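Local coordinates for protein lasso peptide isopeptidase AtxE2 (Asticcacaulis excentricus, PDB 5TXE) that hydrolyses the isopeptide bond of the lasso peptides astexin-2 and astexin-3, recognising their knotted, looped shape and converting them to linear chains, at residues P114-A119 with G568-Y573; R220-E225 with P564-A569. The protein carries 1 engineered substitution. All coordinates share one frame; numbering follows the deposited sequence.

Contact 1: P114-A119 with G568-Y573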
# COMPACT_ATOMS: atom_id res chain seq x y z
N PRO A 114 4.99 -9.18 -12.95
CA PRO A 114 6.24 -9.91 -13.07
C PRO A 114 7.23 -9.32 -12.08
O PRO A 114 7.21 -8.14 -11.86
CB PRO A 114 6.70 -9.62 -14.50
CG PRO A 114 5.52 -9.08 -15.22
CD PRO A 114 4.67 -8.41 -14.16
N SER A 115 8.07 -10.16 -11.49
CA SER A 115 9.19 -9.74 -10.63
C SER A 115 10.22 -10.86 -10.59
O SER A 115 9.85 -12.05 -10.65
CB SER A 115 8.76 -9.54 -9.19
OG SER A 115 7.87 -8.45 -9.04
N TRP A 116 11.48 -10.44 -10.46
CA TRP A 116 12.63 -11.32 -10.26
C TRP A 116 12.89 -12.25 -11.40
O TRP A 116 13.55 -13.29 -11.21
CB TRP A 116 12.43 -12.16 -9.02
CG TRP A 116 12.00 -11.36 -7.79
CD1 TRP A 116 10.79 -11.36 -7.21
CD2 TRP A 116 12.84 -10.54 -6.98
NE1 TRP A 116 10.80 -10.57 -6.08
CE2 TRP A 116 12.06 -10.05 -5.92
CE3 TRP A 116 14.17 -10.15 -7.06
CZ2 TRP A 116 12.58 -9.19 -4.94
CZ3 TRP A 116 14.68 -9.32 -6.11
CH2 TRP A 116 13.90 -8.84 -5.06
N GLY A 117 12.32 -11.96 -12.56
CA GLY A 117 12.39 -12.90 -13.66
C GLY A 117 11.27 -13.92 -13.72
O GLY A 117 11.22 -14.75 -14.67
N TYR A 118 10.34 -13.85 -12.77
CA TYR A 118 9.11 -14.61 -12.86
C TYR A 118 8.05 -13.82 -13.62
O TYR A 118 7.90 -12.61 -13.45
CB TYR A 118 8.56 -14.95 -11.46
CG TYR A 118 9.52 -15.79 -10.66
CD1 TYR A 118 9.95 -17.03 -11.13
CD2 TYR A 118 10.02 -15.35 -9.46
CE1 TYR A 118 10.83 -17.81 -10.42
CE2 TYR A 118 10.88 -16.14 -8.72
CZ TYR A 118 11.30 -17.37 -9.23
OH TYR A 118 12.20 -18.19 -8.54
N ALA A 119 7.26 -14.52 -14.42
CA ALA A 119 6.15 -13.88 -15.14
C ALA A 119 5.02 -13.38 -14.24
O ALA A 119 4.31 -12.42 -14.56
CB ALA A 119 5.61 -14.84 -16.19
N GLY A 568 19.64 -15.16 -4.42
CA GLY A 568 20.76 -14.57 -5.15
C GLY A 568 20.54 -13.10 -5.48
O GLY A 568 21.44 -12.29 -5.32
N ALA A 569 19.34 -12.73 -5.89
CA ALA A 569 19.05 -11.34 -6.28
C ALA A 569 19.05 -10.39 -5.10
O ALA A 569 19.28 -9.20 -5.27
CB ALA A 569 17.70 -11.24 -7.02
N LEU A 570 18.80 -10.89 -3.89
CA LEU A 570 18.71 -10.00 -2.73
C LEU A 570 20.06 -9.48 -2.23
O LEU A 570 20.15 -8.44 -1.58
CB LEU A 570 18.00 -10.68 -1.56
CG LEU A 570 16.49 -10.92 -1.68
CD1 LEU A 570 15.99 -11.73 -0.48
CD2 LEU A 570 15.75 -9.61 -1.78
N LYS A 571 21.08 -10.24 -2.53
CA LYS A 571 22.45 -9.92 -2.17
C LYS A 571 22.82 -8.50 -2.69
O LYS A 571 23.43 -7.74 -1.97
CB LYS A 571 23.32 -11.06 -2.71
CG LYS A 571 24.79 -10.87 -2.73
CD LYS A 571 25.41 -10.93 -1.35
CE LYS A 571 26.93 -11.02 -1.46
NZ LYS A 571 27.57 -10.74 -0.17
N ALA A 572 22.39 -8.12 -3.88
CA ALA A 572 22.71 -6.78 -4.39
C ALA A 572 22.00 -5.69 -3.60
O ALA A 572 22.44 -4.50 -3.62
CB ALA A 572 22.36 -6.65 -5.88
N TYR A 573 20.93 -6.04 -2.88
CA TYR A 573 20.19 -5.07 -2.08
C TYR A 573 20.80 -4.89 -0.68
O TYR A 573 20.29 -4.12 0.15
CB TYR A 573 18.75 -5.53 -1.90
CG TYR A 573 17.85 -5.29 -3.08
CD1 TYR A 573 17.79 -6.18 -4.14
CD2 TYR A 573 16.99 -4.17 -3.10
CE1 TYR A 573 16.93 -5.97 -5.23
CE2 TYR A 573 16.13 -3.94 -4.19
CZ TYR A 573 16.10 -4.84 -5.25
OH TYR A 573 15.24 -4.61 -6.29

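Contact 2: R220-E225 with P564-A569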
# COMPACT_ATOMS: atom_id res chain seq x y z
N ARG A 220 5.84 -25.86 -6.49
CA ARG A 220 5.81 -26.02 -7.93
C ARG A 220 6.72 -25.01 -8.58
O ARG A 220 6.93 -23.92 -8.04
CB ARG A 220 4.42 -25.82 -8.48
CG ARG A 220 3.38 -26.83 -8.03
CD ARG A 220 1.99 -26.50 -8.66
NE ARG A 220 1.92 -26.81 -10.10
CZ ARG A 220 1.71 -28.02 -10.61
NH1 ARG A 220 1.53 -29.08 -9.82
NH2 ARG A 220 1.63 -28.18 -11.92
N PRO A 221 7.29 -25.35 -9.74
CA PRO A 221 8.08 -24.37 -10.45
C PRO A 221 7.15 -23.24 -10.91
O PRO A 221 6.01 -23.52 -11.25
CB PRO A 221 8.59 -25.13 -11.66
CG PRO A 221 8.34 -26.55 -11.41
CD PRO A 221 7.17 -26.58 -10.50
N ARG A 222 7.66 -22.01 -10.92
CA ARG A 222 6.95 -20.87 -11.48
C ARG A 222 7.34 -20.70 -12.95
O ARG A 222 8.41 -21.15 -13.39
CB ARG A 222 7.34 -19.61 -10.71
CG ARG A 222 7.13 -19.81 -9.24
CD ARG A 222 6.41 -18.81 -8.32
NE ARG A 222 7.15 -17.58 -8.02
CZ ARG A 222 7.03 -16.81 -6.92
NH1 ARG A 222 6.28 -17.12 -5.84
NH2 ARG A 222 7.74 -15.68 -6.87
N VAL A 223 6.49 -19.99 -13.67
CA VAL A 223 6.75 -19.66 -15.03
C VAL A 223 7.75 -18.51 -15.05
O VAL A 223 7.54 -17.47 -14.41
CB VAL A 223 5.46 -19.14 -15.71
CG1 VAL A 223 5.76 -18.61 -17.10
CG2 VAL A 223 4.37 -20.24 -15.74
N LEU A 224 8.80 -18.68 -15.83
CA LEU A 224 9.84 -17.63 -16.04
C LEU A 224 9.47 -16.71 -17.20
O LEU A 224 8.96 -17.16 -18.22
CB LEU A 224 11.17 -18.30 -16.38
CG LEU A 224 11.65 -19.27 -15.29
CD1 LEU A 224 12.90 -20.05 -15.76
CD2 LEU A 224 11.93 -18.53 -13.99
N GLU A 225 9.81 -15.44 -17.07
CA GLU A 225 9.92 -14.56 -18.24
C GLU A 225 10.91 -15.16 -19.26
O GLU A 225 11.81 -15.87 -18.86
CB GLU A 225 10.41 -13.20 -17.76
CG GLU A 225 9.34 -12.39 -17.04
CD GLU A 225 8.18 -12.04 -17.97
OE1 GLU A 225 8.30 -12.18 -19.22
OE2 GLU A 225 7.14 -11.60 -17.46
N PRO A 564 16.68 -20.25 -4.92
CA PRO A 564 18.00 -19.70 -5.29
C PRO A 564 17.97 -18.44 -6.11
O PRO A 564 18.90 -17.63 -6.03
CB PRO A 564 18.66 -20.83 -6.06
CG PRO A 564 17.67 -21.94 -6.12
CD PRO A 564 16.55 -21.68 -5.18
N ARG A 565 16.89 -18.23 -6.84
CA ARG A 565 16.77 -17.04 -7.68
C ARG A 565 16.60 -15.75 -6.86
O ARG A 565 17.38 -14.81 -7.00
CB ARG A 565 15.62 -17.22 -8.61
CG ARG A 565 15.06 -16.02 -9.34
CD ARG A 565 16.12 -15.31 -10.13
NE ARG A 565 16.55 -16.10 -11.26
CZ ARG A 565 15.91 -16.18 -12.42
NH1 ARG A 565 14.77 -15.55 -12.61
NH2 ARG A 565 16.43 -16.92 -13.40
N ILE A 566 15.57 -15.69 -6.03
CA ILE A 566 15.38 -14.53 -5.21
C ILE A 566 16.49 -14.37 -4.17
O ILE A 566 16.91 -13.24 -3.92
CB ILE A 566 13.99 -14.50 -4.57
CG1 ILE A 566 12.95 -14.20 -5.67
CG2 ILE A 566 13.88 -13.39 -3.54
CD1 ILE A 566 11.53 -14.51 -5.23
N SER A 567 16.92 -15.48 -3.57
CA SER A 567 18.01 -15.43 -2.63
C SER A 567 19.25 -14.74 -3.23
O SER A 567 19.86 -13.85 -2.61
CB SER A 567 18.38 -16.84 -2.15
OG SER A 567 19.58 -16.77 -1.39
N GLY A 568 19.64 -15.16 -4.42
CA GLY A 568 20.76 -14.57 -5.15
C GLY A 568 20.54 -13.10 -5.48
O GLY A 568 21.44 -12.29 -5.32
N ALA A 569 19.34 -12.73 -5.89
CA ALA A 569 19.05 -11.34 -6.28
C ALA A 569 19.05 -10.39 -5.10
O ALA A 569 19.28 -9.20 -5.27
CB ALA A 569 17.70 -11.24 -7.02

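Contact 1: P114-A119 with G568-Y573
The benzo half of the Trp116 indole projects from its loop into an angle formed by Ala569, Leu570 and Tyr573, and three of its ring carbons do the touching. CE3 and CZ3 share the methyl of Ala569, with CZ3 3.7 Å from Ala569 CB. CH2, farthest out, meets one branch of the leucine, Leu570 CD2, at 3.8 Å. The two aromatic rings are set obliquely, with Trp116 CZ3 4.1 Å from Tyr573 CE1. No hydrogen bond joins the two segments. Trp116 occupies the second position of a type I' turn from Ser115 to Tyr118, closed by backbone bonds in both directions: Tyr118 N to Ser115 O is 2.8 Å and Ser115 N to Tyr118 O is 3.1 Å. Gly117 follows with phi 89°, and has no CB to press on the carbonyl O of Trp116. In the prolyl oligopeptidase family a beta-propeller faces an alpha/beta-hydrolase domain, and here a propeller-side loop reaches helix 563-570 and the residues that follow, beside the bound astexin. CG of Trp116 stands beside the backbone N (chi1 -49°), which carries the indole across towards the helix. Its NE1 hydrogen-bonds to the backbone of the bound peptide, on one of whose aromatic side chains the indole stacks. Trp116 is important for activity, and its side chain is about 11 Å from that of His638, the probable charge-relay histidine. On the helix side, Tyr573 N bonds Leu570 O at 2.8 Å, and Ala569 O lies in plane at the edge of the Tyr573 ring.

Contact 2: R220-E225 with P564-A569
Leu224 and Arg565 bury the most surface here, where an irregular loop between helix 190-202 and strand 230-235 passes the alpha-helix 563-570 of the alpha/beta-hydrolase domain. The contact is thin, 86 Å² over both sides. Backbones stay well apart: the closest alpha carbons, Leu224 CA and Arg565 CA, are 10.9 Å from each other, and long side chains bridge the gap. From the loop, one branch of the leucine does the touching, with Leu224 CD2 4.3 Å from Arg565 NH1. The methyl lies oblique to the guanidinium, an apolar neighbour and not a polar partner. That partner is the carbonyl O of Trp116, to which Arg565 NH1 donates a hydrogen bond. Arg565 starts extended, its CG opposite the backbone N (chi1 165°), but then folds through chi2 56° and chi3 70°, a bend that brings NH1 to the Trp116 carbonyl. The guanidinium is held by a backbone oxygen and has Leu224 beside it, while nearer the backbone the CB and CG of Arg565 pack on the hydroxyl end of Tyr118. Within the helix, Arg565 O accepts from Ala569 N at 3.1 Å, and Pro564 O accepts from Gly568 N at 3.0 Å. Ile566, buried one residue on, sends its side chain towards the same loop and also packs on Trp116 and on the backbone of the bound peptide. Arg222 comes in beside it, its guanidinium in a cation-pi contact with Tyr118. The end of that group reaches the isoleucine obliquely, with Arg222 NH2 4.3 Å from Ile566 CD1.

Overall arrangement
Contacts 1 and 2 lie about 7 Å apart between centres, on the same side of the chain's centre, and both end on helix 563-570: contact 2 on residues 564-569, contact 1 farther along, on 568-573, with Gly568 and Ala569 common to the two. Their loops, 114-119 and 220-225, come far earlier in the chain and touch each other, Gly117 O lying 2.9 Å from Glu225 N in a probable hydrogen bond. Two loops of the N-terminal half thus jointly meet one hydrolase-domain helix at the domain interface. Both contacts adjoin the bound astexin, so this junction forms part of the wall of the lasso-peptide site.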